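Local coordinates for protein endonuclease II (Enterobacteria phage t4, PDB 2WSH) that nicks and cleaves cytosine-containing double-stranded host DNA at specific sequences, so that its nucleotides can be reused for phage DNA synthesis, at residues 52-57 and 81-86; 85-90 and 134-139; 63-68 and 97-102. The protein carries 1 engineered substitution. All coordinates share one frame; numbering follows the deposited sequence. Where two conformers were deposited one is given.

Contact 1: residues 52-57 and 81-86; sequences LVYIGK and STKSAL. With PO4 (phosphate ion), chain E.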
loop_
_atom_site.group_PDB
_atom_site.type_symbol
_atom_site.label_atom_id
_atom_site.label_comp_id
_atom_site.label_asym_id
_atom_site.label_seq_id
_atom_site.Cartn_x
_atom_site.Cartn_y
_atom_site.Cartn_z
ATOM N N LEU A 52 -10.792 -14.704 -25.191
ATOM C CA LEU A 52 -9.492 -14.321 -24.662
ATOM C C LEU A 52 -8.408 -15.295 -25.117
ATOM O O LEU A 52 -8.516 -16.497 -24.886
ATOM C CB LEU A 52 -9.543 -14.295 -23.135
ATOM C CG LEU A 52 -8.273 -13.884 -22.387
ATOM C CD1 LEU A 52 -7.958 -12.428 -22.662
ATOM C CD2 LEU A 52 -8.433 -14.125 -20.893
ATOM N N VAL A 53 -7.363 -14.776 -25.756
ATOM C CA VAL A 53 -6.246 -15.623 -26.161
ATOM C C VAL A 53 -4.935 -15.255 -25.474
ATOM O O VAL A 53 -4.008 -16.060 -25.431
ATOM C CB VAL A 53 -6.043 -15.632 -27.690
ATOM C CG1 VAL A 53 -7.298 -16.131 -28.383
ATOM C CG2 VAL A 53 -5.650 -14.244 -28.197
ATOM N N TYR A 54 -4.854 -14.048 -24.926
ATOM C CA TYR A 54 -3.585 -13.584 -24.372
ATOM C C TYR A 54 -3.730 -12.454 -23.361
ATOM O O TYR A 54 -4.503 -11.520 -23.561
ATOM C CB TYR A 54 -2.658 -13.128 -25.501
ATOM C CG TYR A 54 -1.277 -12.711 -25.040
ATOM C CD1 TYR A 54 -0.335 -13.661 -24.666
ATOM C CD2 TYR A 54 -0.914 -11.369 -24.989
ATOM C CE1 TYR A 54 0.931 -13.287 -24.250
ATOM C CE2 TYR A 54 0.350 -10.983 -24.575
ATOM C CZ TYR A 54 1.268 -11.948 -24.206
ATOM O OH TYR A 54 2.529 -11.582 -23.795
ATOM N N ILE A 55 -2.968 -12.553 -22.278
ATOM C CA ILE A 55 -2.863 -11.480 -21.299
ATOM C C ILE A 55 -1.436 -10.950 -21.307
ATOM O O ILE A 55 -0.488 -11.703 -21.084
ATOM C CB ILE A 55 -3.185 -11.973 -19.876
ATOM C CG1 ILE A 55 -4.677 -12.264 -19.729
ATOM C CG2 ILE A 55 -2.752 -10.935 -18.840
ATOM C CD1 ILE A 55 -5.534 -11.020 -19.686
ATOM N N GLY A 56 -1.284 -9.661 -21.589
ATOM C CA GLY A 56 0.022 -9.033 -21.573
ATOM C C GLY A 56 0.079 -7.869 -20.604
ATOM O O GLY A 56 -0.945 -7.447 -20.070
ATOM N N LYS A 57 1.278 -7.355 -20.365
ATOM C CA LYS A 57 1.431 -6.124 -19.600
ATOM C C LYS A 57 2.325 -5.180 -20.386
ATOM O O LYS A 57 3.183 -5.630 -21.145
ATOM C CB LYS A 57 2.028 -6.413 -18.224
ATOM C CG LYS A 57 3.425 -7.008 -18.269
ATOM C CD LYS A 57 3.908 -7.390 -16.876
ATOM C CE LYS A 57 5.329 -7.949 -16.911
ATOM N NZ LYS A 57 5.744 -8.487 -15.583
ATOM N N SER A 81 8.155 -13.844 -32.896
ATOM C CA SER A 81 7.012 -13.409 -33.679
ATOM C C SER A 81 5.857 -14.391 -33.658
ATOM O O SER A 81 4.974 -14.329 -34.511
ATOM C CB SER A 81 7.465 -13.210 -35.122
ATOM O OG SER A 81 8.256 -14.314 -35.536
ATOM N N THR A 82 5.863 -15.302 -32.694
ATOM C CA THR A 82 4.791 -16.278 -32.595
ATOM C C THR A 82 3.440 -15.575 -32.457
ATOM O O THR A 82 2.498 -15.876 -33.189
ATOM C CB THR A 82 5.016 -17.251 -31.427
ATOM O OG1 THR A 82 6.036 -18.194 -31.786
ATOM C CG2 THR A 82 3.745 -18.001 -31.113
ATOM N N LYS A 83 3.355 -14.623 -31.533
ATOM C CA LYS A 83 2.117 -13.883 -31.327
ATOM C C LYS A 83 1.718 -13.089 -32.572
ATOM O O LYS A 83 0.560 -13.116 -32.986
ATOM C CB LYS A 83 2.222 -12.963 -30.109
ATOM C CG LYS A 83 1.926 -13.645 -28.786
ATOM C CD LYS A 83 2.017 -12.657 -27.635
ATOM C CE LYS A 83 3.407 -12.050 -27.547
ATOM N NZ LYS A 83 3.441 -10.915 -26.592
ATOM N N SER A 84 2.677 -12.385 -33.165
ATOM C CA SER A 84 2.398 -11.628 -34.380
ATOM C C SER A 84 1.906 -12.564 -35.477
ATOM O O SER A 84 1.016 -12.216 -36.252
ATOM C CB SER A 84 3.638 -10.860 -34.846
ATOM O OG SER A 84 3.948 -9.803 -33.954
ATOM N N ALA A 85 2.483 -13.760 -35.528
ATOM C CA ALA A 85 2.095 -14.758 -36.523
ATOM C C ALA A 85 0.699 -15.309 -36.248
ATOM O O ALA A 85 -0.059 -15.603 -37.176
ATOM C CB ALA A 85 3.113 -15.891 -36.568
ATOM N N LEU A 86 0.363 -15.456 -34.971
ATOM C CA LEU A 86 -0.962 -15.935 -34.585
ATOM C C LEU A 86 -2.026 -14.890 -34.914
ATOM O O LEU A 86 -3.107 -15.219 -35.402
ATOM C CB LEU A 86 -0.992 -16.274 -33.093
ATOM C CG LEU A 86 -0.166 -17.497 -32.676
ATOM C CD1 LEU A 86 0.306 -17.370 -31.239
ATOM C CD2 LEU A 86 -0.956 -18.777 -32.873
HETATM P P PO4 E . 4.516 -8.466 -24.488
HETATM O O1 PO4 E . 3.583 -9.349 -23.696
HETATM O O2 PO4 E . 5.506 -7.803 -23.559
HETATM O O3 PO4 E . 5.266 -9.265 -25.531
HETATM O O4 PO4 E . 3.669 -7.425 -25.174
#
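Lys-83 reaches from helix 82-92 across the phenol ring of Tyr-54 on strand 51-58, the two side chains running roughly perpendicular. Its CB points at the strand, but CB and CG only span the gap; CD is the first atom to touch the ring, settling over one face 3.6 Å from the Tyr-54 ring centroid and 15° off the normal, a CH-pi contact displaced toward the rim. A bend at chi3 (-60°) turns the rest toward the ring hydroxyl: CE passes 3.9 Å from Tyr-54 OH, and NZ gives that oxygen a weak hydrogen bond at 3.0 Å. Lys-83 NZ makes its shorter bond to phosphate O3, at 2.7 Å, and also bonds Tyr-68 OH of helix 61-73. Tyr-54 OH comes very close to phosphate O1, in the ring plane at its edge, 2.5 Å away, a separation too short to take at face value. Lysine suits this place: methylenes pack on an aromatic face while the ammonium meets an anion. Tyr-54 begins the YIG sequence; the phosphate, probably from the crystallisation liquor, may sit where a DNA phosphate would. Tyr-44 (strand 42-48) also binds it, and one Arg-64 conformer (helix 61-73) lies close, where two strands and two helices converge.

Contact 2: residues 85-90 and 134-139; sequences ALIHSA and PPWNIQ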
loop_
_atom_site.group_PDB
_atom_site.type_symbol
_atom_site.label_atom_id
_atom_site.label_comp_id
_atom_site.label_asym_id
_atom_site.label_seq_id
_atom_site.Cartn_x
_atom_site.Cartn_y
_atom_site.Cartn_z
ATOM N N ALA A 85 2.483 -13.760 -35.528
ATOM C CA ALA A 85 2.095 -14.758 -36.523
ATOM C C ALA A 85 0.699 -15.309 -36.248
ATOM O O ALA A 85 -0.059 -15.603 -37.176
ATOM C CB ALA A 85 3.113 -15.891 -36.568
ATOM N N LEU A 86 0.363 -15.456 -34.971
ATOM C CA LEU A 86 -0.962 -15.935 -34.585
ATOM C C LEU A 86 -2.026 -14.890 -34.914
ATOM O O LEU A 86 -3.107 -15.219 -35.402
ATOM C CB LEU A 86 -0.992 -16.274 -33.093
ATOM C CG LEU A 86 -0.166 -17.497 -32.676
ATOM C CD1 LEU A 86 0.306 -17.370 -31.239
ATOM C CD2 LEU A 86 -0.956 -18.777 -32.873
ATOM N N ILE A 87 -1.709 -13.628 -34.645
ATOM C CA ILE A 87 -2.609 -12.525 -34.951
ATOM C C ILE A 87 -2.873 -12.443 -36.454
ATOM O O ILE A 87 -4.006 -12.235 -36.889
ATOM C CB ILE A 87 -2.025 -11.182 -34.464
ATOM C CG1 ILE A 87 -1.950 -11.150 -32.935
ATOM C CG2 ILE A 87 -2.848 -10.014 -34.988
ATOM C CD1 ILE A 87 -1.147 -9.972 -32.385
ATOM N N HIS A 88 -1.823 -12.625 -37.247
ATOM C CA HIS A 88 -1.955 -12.520 -38.696
ATOM C C HIS A 88 -2.817 -13.631 -39.294
ATOM O O HIS A 88 -3.605 -13.386 -40.208
ATOM C CB HIS A 88 -0.582 -12.486 -39.372
ATOM C CG HIS A 88 -0.643 -12.145 -40.828
ATOM N ND1 HIS A 88 0.194 -12.714 -41.763
ATOM C CD2 HIS A 88 -1.454 -11.304 -41.512
ATOM C CE1 HIS A 88 -0.089 -12.228 -42.959
ATOM N NE2 HIS A 88 -1.087 -11.371 -42.835
ATOM N N SER A 89 -2.669 -14.849 -38.781
ATOM C CA SER A 89 -3.480 -15.963 -39.262
ATOM C C SER A 89 -4.931 -15.826 -38.807
ATOM O O SER A 89 -5.850 -16.260 -39.503
ATOM C CB SER A 89 -2.890 -17.309 -38.836
ATOM O OG SER A 89 -2.816 -17.420 -37.427
ATOM N N ALA A 90 -5.140 -15.211 -37.647
ATOM C CA ALA A 90 -6.497 -14.907 -37.203
ATOM C C ALA A 90 -7.130 -13.921 -38.176
ATOM O O ALA A 90 -8.251 -14.125 -38.649
ATOM C CB ALA A 90 -6.493 -14.339 -35.795
ATOM N N PRO A 134 -4.674 -18.300 -20.675
ATOM C CA PRO A 134 -4.875 -17.948 -22.083
ATOM C C PRO A 134 -3.931 -18.764 -22.961
ATOM O O PRO A 134 -2.797 -19.008 -22.561
ATOM C CB PRO A 134 -4.513 -16.459 -22.136
ATOM C CG PRO A 134 -4.556 -15.990 -20.708
ATOM C CD PRO A 134 -4.161 -17.168 -19.886
ATOM N N PRO A 135 -4.398 -19.183 -24.146
ATOM C CA PRO A 135 -3.673 -20.099 -25.037
ATOM C C PRO A 135 -2.302 -19.575 -25.452
ATOM O O PRO A 135 -1.346 -20.347 -25.559
ATOM C CB PRO A 135 -4.587 -20.182 -26.266
ATOM C CG PRO A 135 -5.932 -19.782 -25.771
ATOM C CD PRO A 135 -5.673 -18.744 -24.733
ATOM N N TRP A 136 -2.208 -18.272 -25.688
ATOM C CA TRP A 136 -0.985 -17.682 -26.224
ATOM C C TRP A 136 0.054 -17.368 -25.158
ATOM O O TRP A 136 1.163 -16.949 -25.478
ATOM C CB TRP A 136 -1.316 -16.409 -26.996
ATOM C CG TRP A 136 -2.134 -16.654 -28.208
ATOM C CD1 TRP A 136 -2.700 -17.836 -28.596
ATOM C CD2 TRP A 136 -2.512 -15.685 -29.186
ATOM N NE1 TRP A 136 -3.394 -17.663 -29.768
ATOM C CE2 TRP A 136 -3.296 -16.350 -30.152
ATOM C CE3 TRP A 136 -2.252 -14.321 -29.348
ATOM C CZ2 TRP A 136 -3.829 -15.697 -31.259
ATOM C CZ3 TRP A 136 -2.780 -13.673 -30.449
ATOM C CH2 TRP A 136 -3.559 -14.363 -31.391
ATOM N N ASN A 137 -0.310 -17.553 -23.894
ATOM C CA ASN A 137 0.623 -17.334 -22.797
ATOM C C ASN A 137 1.435 -18.590 -22.507
ATOM O O ASN A 137 0.912 -19.559 -21.958
ATOM C CB ASN A 137 -0.122 -16.895 -21.538
ATOM C CG ASN A 137 -0.575 -15.449 -21.606
ATOM O OD1 ASN A 137 -1.726 -15.159 -21.940
ATOM N ND2 ASN A 137 0.338 -14.532 -21.311
ATOM N N ILE A 138 2.708 -18.568 -22.886
ATOM C CA ILE A 138 3.591 -19.706 -22.659
ATOM C C ILE A 138 3.980 -19.765 -21.193
ATOM O O ILE A 138 4.677 -18.883 -20.696
ATOM C CB ILE A 138 4.869 -19.610 -23.509
ATOM C CG1 ILE A 138 4.523 -19.283 -24.963
ATOM C CG2 ILE A 138 5.667 -20.904 -23.427
ATOM C CD1 ILE A 138 3.637 -20.306 -25.622
ATOM N N GLN A 139 3.527 -20.807 -20.503
ATOM C CA GLN A 139 3.789 -20.953 -19.075
ATOM C C GLN A 139 5.026 -21.808 -18.801
ATOM O O GLN A 139 5.170 -22.902 -19.346
ATOM C CB GLN A 139 2.570 -21.545 -18.368
ATOM C CG GLN A 139 1.286 -20.775 -18.628
ATOM C CD GLN A 139 0.110 -21.335 -17.860
ATOM O OE1 GLN A 139 0.282 -21.987 -16.832
ATOM N NE2 GLN A 139 -1.098 -21.081 -18.355
#
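Leu-86 on helix 82-92 and Trp-136 in a type I beta turn, Pro-134 to Asn-137, form the nearest CA pair across the two segments, 8.5 Å apart. Within the turn Asn-137 N bonds to Pro-134 O, and proline fits the second position, Pro-135, because its ring already fixes the phi that position needs. Trp-136 follows with CG anti to the carbonyl carbon (chi1 -65°), the setting in which its indole extends to the helix. Leucine and indole lie antiparallel, overlapping along their lengths, with Leu-86 over one face. Its CB stands 3.7 Å from the centroid of the Trp-136 six-membered ring, 22° off the normal, and within 3.4 Å of Trp-136 CZ2. Leu-86 CD1 lies farther back over the pyrrole part, 3.9 Å from Trp-136 CD2, so the branched chain spans both rings. Ile-87 runs roughly perpendicular to the indole, its CG1 3.6 Å from Trp-136 CZ3; a broad flat indole can carry both a branched leucine and this isoleucine. Ser-89 OG donates to Leu-86 O at 3.0 Å from above the carbonyl plane, on the same face as Ala-90 N; one carbonyl takes two bonds, and a short hydroxyl side chain is what can fold back to it. Trp-136 N bonds to the backbone of Val-53 on strand 51-58, and the ring touches Ile-46 and Ile-48 of strand 42-48, setting the indole between helix 82-92 and the sheet.

Contact 3: residues 63-68 and 97-102; sequences KRINYY and VEFYAR. With PO4 (phosphate ion), chain E.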
loop_
_atom_site.group_PDB
_atom_site.type_symbol
_atom_site.label_atom_id
_atom_site.label_comp_id
_atom_site.label_asym_id
_atom_site.label_seq_id
_atom_site.Cartn_x
_atom_site.Cartn_y
_atom_site.Cartn_z
ATOM N N LYS A 63 2.254 1.916 -28.271
ATOM C CA LYS A 63 3.518 1.429 -28.810
ATOM C C LYS A 63 3.513 -0.083 -29.024
ATOM O O LYS A 63 3.962 -0.566 -30.062
ATOM C CB LYS A 63 4.696 1.841 -27.924
ATOM C CG LYS A 63 5.407 3.100 -28.402
ATOM C CD LYS A 63 6.719 3.324 -27.662
ATOM C CE LYS A 63 7.734 2.231 -27.973
ATOM N NZ LYS A 63 9.076 2.542 -27.401
ATOM N N ARG A 64 2.996 -0.820 -28.044
ATOM C CA ARG A 64 2.957 -2.279 -28.110
ATOM C C ARG A 64 2.098 -2.785 -29.269
ATOM O O ARG A 64 2.503 -3.689 -30.002
ATOM C CB ARG A 64 2.451 -2.864 -26.789
ATOM C CG ARG A 64 2.526 -4.385 -26.698
ATOM C CD ARG A 64 3.968 -4.880 -26.665
ATOM N NE ARG A 64 4.795 -4.099 -25.749
ATOM C CZ ARG A 64 4.921 -4.341 -24.448
ATOM N NH1 ARG A 64 4.273 -5.350 -23.883
ATOM N NH2 ARG A 64 5.697 -3.565 -23.706
ATOM N N ILE A 65 0.912 -2.207 -29.428
ATOM C CA ILE A 65 0.016 -2.599 -30.507
ATOM C C ILE A 65 0.637 -2.295 -31.866
ATOM O O ILE A 65 0.617 -3.132 -32.769
ATOM C CB ILE A 65 -1.361 -1.911 -30.414
ATOM C CG1 ILE A 65 -2.003 -2.175 -29.048
ATOM C CG2 ILE A 65 -2.267 -2.390 -31.539
ATOM C CD1 ILE A 65 -1.738 -3.554 -28.514
ATOM N N ASN A 66 1.188 -1.093 -32.009
ATOM C CA ASN A 66 1.837 -0.709 -33.260
ATOM C C ASN A 66 3.027 -1.607 -33.605
ATOM O O ASN A 66 3.325 -1.829 -34.778
ATOM C CB ASN A 66 2.244 0.768 -33.232
ATOM C CG ASN A 66 1.116 1.686 -33.657
ATOM O OD1 ASN A 66 0.892 2.736 -33.060
ATOM N ND2 ASN A 66 0.391 1.285 -34.693
ATOM N N TYR A 67 3.697 -2.116 -32.573
ATOM C CA TYR A 67 4.744 -3.115 -32.741
ATOM C C TYR A 67 4.165 -4.333 -33.455
ATOM O O TYR A 67 4.738 -4.816 -34.433
ATOM C CB TYR A 67 5.319 -3.495 -31.371
ATOM C CG TYR A 67 6.196 -4.733 -31.340
ATOM C CD1 TYR A 67 7.582 -4.627 -31.268
ATOM C CD2 TYR A 67 5.637 -6.006 -31.357
ATOM C CE1 TYR A 67 8.386 -5.756 -31.227
ATOM C CE2 TYR A 67 6.429 -7.140 -31.318
ATOM C CZ TYR A 67 7.802 -7.009 -31.252
ATOM O OH TYR A 67 8.592 -8.135 -31.212
ATOM N N TYR A 68 3.022 -4.817 -32.971
ATOM C CA TYR A 68 2.326 -5.933 -33.607
ATOM C C TYR A 68 1.995 -5.600 -35.052
ATOM O O TYR A 68 2.314 -6.362 -35.959
ATOM C CB TYR A 68 1.028 -6.282 -32.865
ATOM C CG TYR A 68 1.213 -6.971 -31.532
ATOM C CD1 TYR A 68 1.934 -8.152 -31.429
ATOM C CD2 TYR A 68 0.644 -6.451 -30.377
ATOM C CE1 TYR A 68 2.100 -8.784 -30.210
ATOM C CE2 TYR A 68 0.803 -7.078 -29.157
ATOM C CZ TYR A 68 1.530 -8.243 -29.079
ATOM O OH TYR A 68 1.687 -8.866 -27.861
ATOM N N VAL A 97 -10.179 -9.335 -34.324
ATOM C CA VAL A 97 -9.058 -9.240 -33.388
ATOM C C VAL A 97 -9.135 -7.958 -32.570
ATOM O O VAL A 97 -8.987 -6.858 -33.109
ATOM C CB VAL A 97 -7.701 -9.266 -34.123
ATOM C CG1 VAL A 97 -6.554 -9.111 -33.126
ATOM C CG2 VAL A 97 -7.550 -10.543 -34.936
ATOM N N GLU A 98 -9.350 -8.104 -31.267
ATOM C CA GLU A 98 -9.550 -6.954 -30.396
ATOM C C GLU A 98 -8.537 -6.888 -29.262
ATOM O O GLU A 98 -8.091 -7.913 -28.748
ATOM C CB GLU A 98 -10.964 -6.975 -29.809
ATOM C CG GLU A 98 -12.068 -6.892 -30.848
ATOM C CD GLU A 98 -13.445 -7.081 -30.242
ATOM O OE1 GLU A 98 -13.691 -8.147 -29.639
ATOM O OE2 GLU A 98 -14.283 -6.165 -30.372
ATOM N N PHE A 99 -8.179 -5.669 -28.886
ATOM C CA PHE A 99 -7.356 -5.428 -27.713
ATOM C C PHE A 99 -8.172 -4.702 -26.653
ATOM O O PHE A 99 -8.825 -3.699 -26.945
ATOM C CB PHE A 99 -6.140 -4.581 -28.085
ATOM C CG PHE A 99 -5.104 -5.324 -28.870
ATOM C CD1 PHE A 99 -4.004 -5.873 -28.238
ATOM C CD2 PHE A 99 -5.231 -5.479 -30.240
ATOM C CE1 PHE A 99 -3.045 -6.561 -28.958
ATOM C CE2 PHE A 99 -4.279 -6.169 -30.963
ATOM C CZ PHE A 99 -3.185 -6.711 -30.321
ATOM N N TYR A 100 -8.135 -5.220 -25.430
ATOM C CA TYR A 100 -8.736 -4.557 -24.281
ATOM C C TYR A 100 -7.637 -4.106 -23.327
ATOM O O TYR A 100 -6.553 -4.685 -23.303
ATOM C CB TYR A 100 -9.672 -5.509 -23.542
ATOM C CG TYR A 100 -10.977 -5.788 -24.249
ATOM C CD1 TYR A 100 -12.177 -5.291 -23.752
ATOM C CD2 TYR A 100 -11.014 -6.556 -25.406
ATOM C CE1 TYR A 100 -13.377 -5.549 -24.390
ATOM C CE2 TYR A 100 -12.209 -6.817 -26.052
ATOM C CZ TYR A 100 -13.386 -6.311 -25.539
ATOM O OH TYR A 100 -14.578 -6.567 -26.175
ATOM N N ALA A 101 -7.919 -3.082 -22.531
ATOM C CA ALA A 101 -6.951 -2.600 -21.554
ATOM C C ALA A 101 -7.573 -2.475 -20.172
ATOM O O ALA A 101 -8.694 -1.988 -20.032
ATOM C CB ALA A 101 -6.376 -1.269 -21.994
ATOM N N ARG A 102 -6.834 -2.913 -19.157
ATOM C CA ARG A 102 -7.237 -2.732 -17.768
ATOM C C ARG A 102 -6.224 -1.837 -17.068
ATOM O O ARG A 102 -5.067 -2.216 -16.893
ATOM C CB ARG A 102 -7.346 -4.077 -17.053
ATOM C CG ARG A 102 -7.414 -3.969 -15.533
ATOM C CD ARG A 102 -7.568 -5.343 -14.882
ATOM N NE ARG A 102 -7.261 -5.316 -13.453
ATOM C CZ ARG A 102 -8.166 -5.169 -12.490
ATOM N NH1 ARG A 102 -9.453 -5.049 -12.791
ATOM N NH2 ARG A 102 -7.783 -5.153 -11.221
HETATM P P PO4 E . 4.516 -8.466 -24.488
HETATM O O1 PO4 E . 3.583 -9.349 -23.696
HETATM O O2 PO4 E . 5.506 -7.803 -23.559
HETATM O O3 PO4 E . 5.266 -9.265 -25.531
HETATM O O4 PO4 E . 3.669 -7.425 -25.174
#
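Ile-65 of helix 61-73 and Phe-99 of strand 97-111 meet head-on, the end of the isoleucine against the face of the ring. Ile-65 CD1 stands 3.6 Å from the Phe-99 ring centroid, 29° off its normal. The methyl is displaced toward the rim, and its distance to Phe-99 CD1 is only 3.3 Å, a tight CH-pi contact. With CG1 anti to the carbonyl carbon (chi1 -55°), the longer branch of Ile-65 is the one that extends to the sheet. One helical turn on, Tyr-68 meets the ring obliquely, near its CZ end. The two aromatic planes are inclined at 32°, with centroids 5.8 Å apart, and Tyr-68 CD2 lies 3.8 Å from Phe-99 CZ. A flat phenylalanine suits this place, since one ring can serve two residues of the helix at once, and all three side chains are buried. Tyr-68 does double duty: its ring packs in the interior, while its hydroxyl bonds to Tyr-44 OH and to Lys-83 NZ. Arg-64 starts toward the strand but bends away at chi2 and chi3; in one of its two conformers NH1 lies 2.5 Å from phosphate O4, too close for the bond to be more than doubtful. The phenylalanine reaches Tyr-44 and Ile-46 on strand 42-48 and Leu-23 on strand 18-23. This packing of a helix on the antiparallel sheet, with Tyr-68 and Arg-64 carrying polar groups to the phosphate site, belongs to the GIY-YIG nuclease fold.

In the fold
Contact 3 is core, contact 2 is partly buried and contact 1 lies at the surface, and their chemistry changes accordingly: apolar and aromatic packing dominates contacts 2 and 3, while contact 1 turns on polar bonds at a phosphate, which contact 3 only borders. Helix 82-92 serves contacts 1 and 2, using successive turns, and Ala-85 and Leu-86 belong to both ranges. Strand 51-58 ties them further, because Asn-137 OD1 accepts from Ile-55 N. Between contacts 1 and 3, the Lys-83 to Tyr-68 bond joins their two helices beside the phosphate. Contacts 2 and 3 meet through Ile-87 and Tyr-68, a packing contact that joins the apolar sides of helices 61-73 and 82-92.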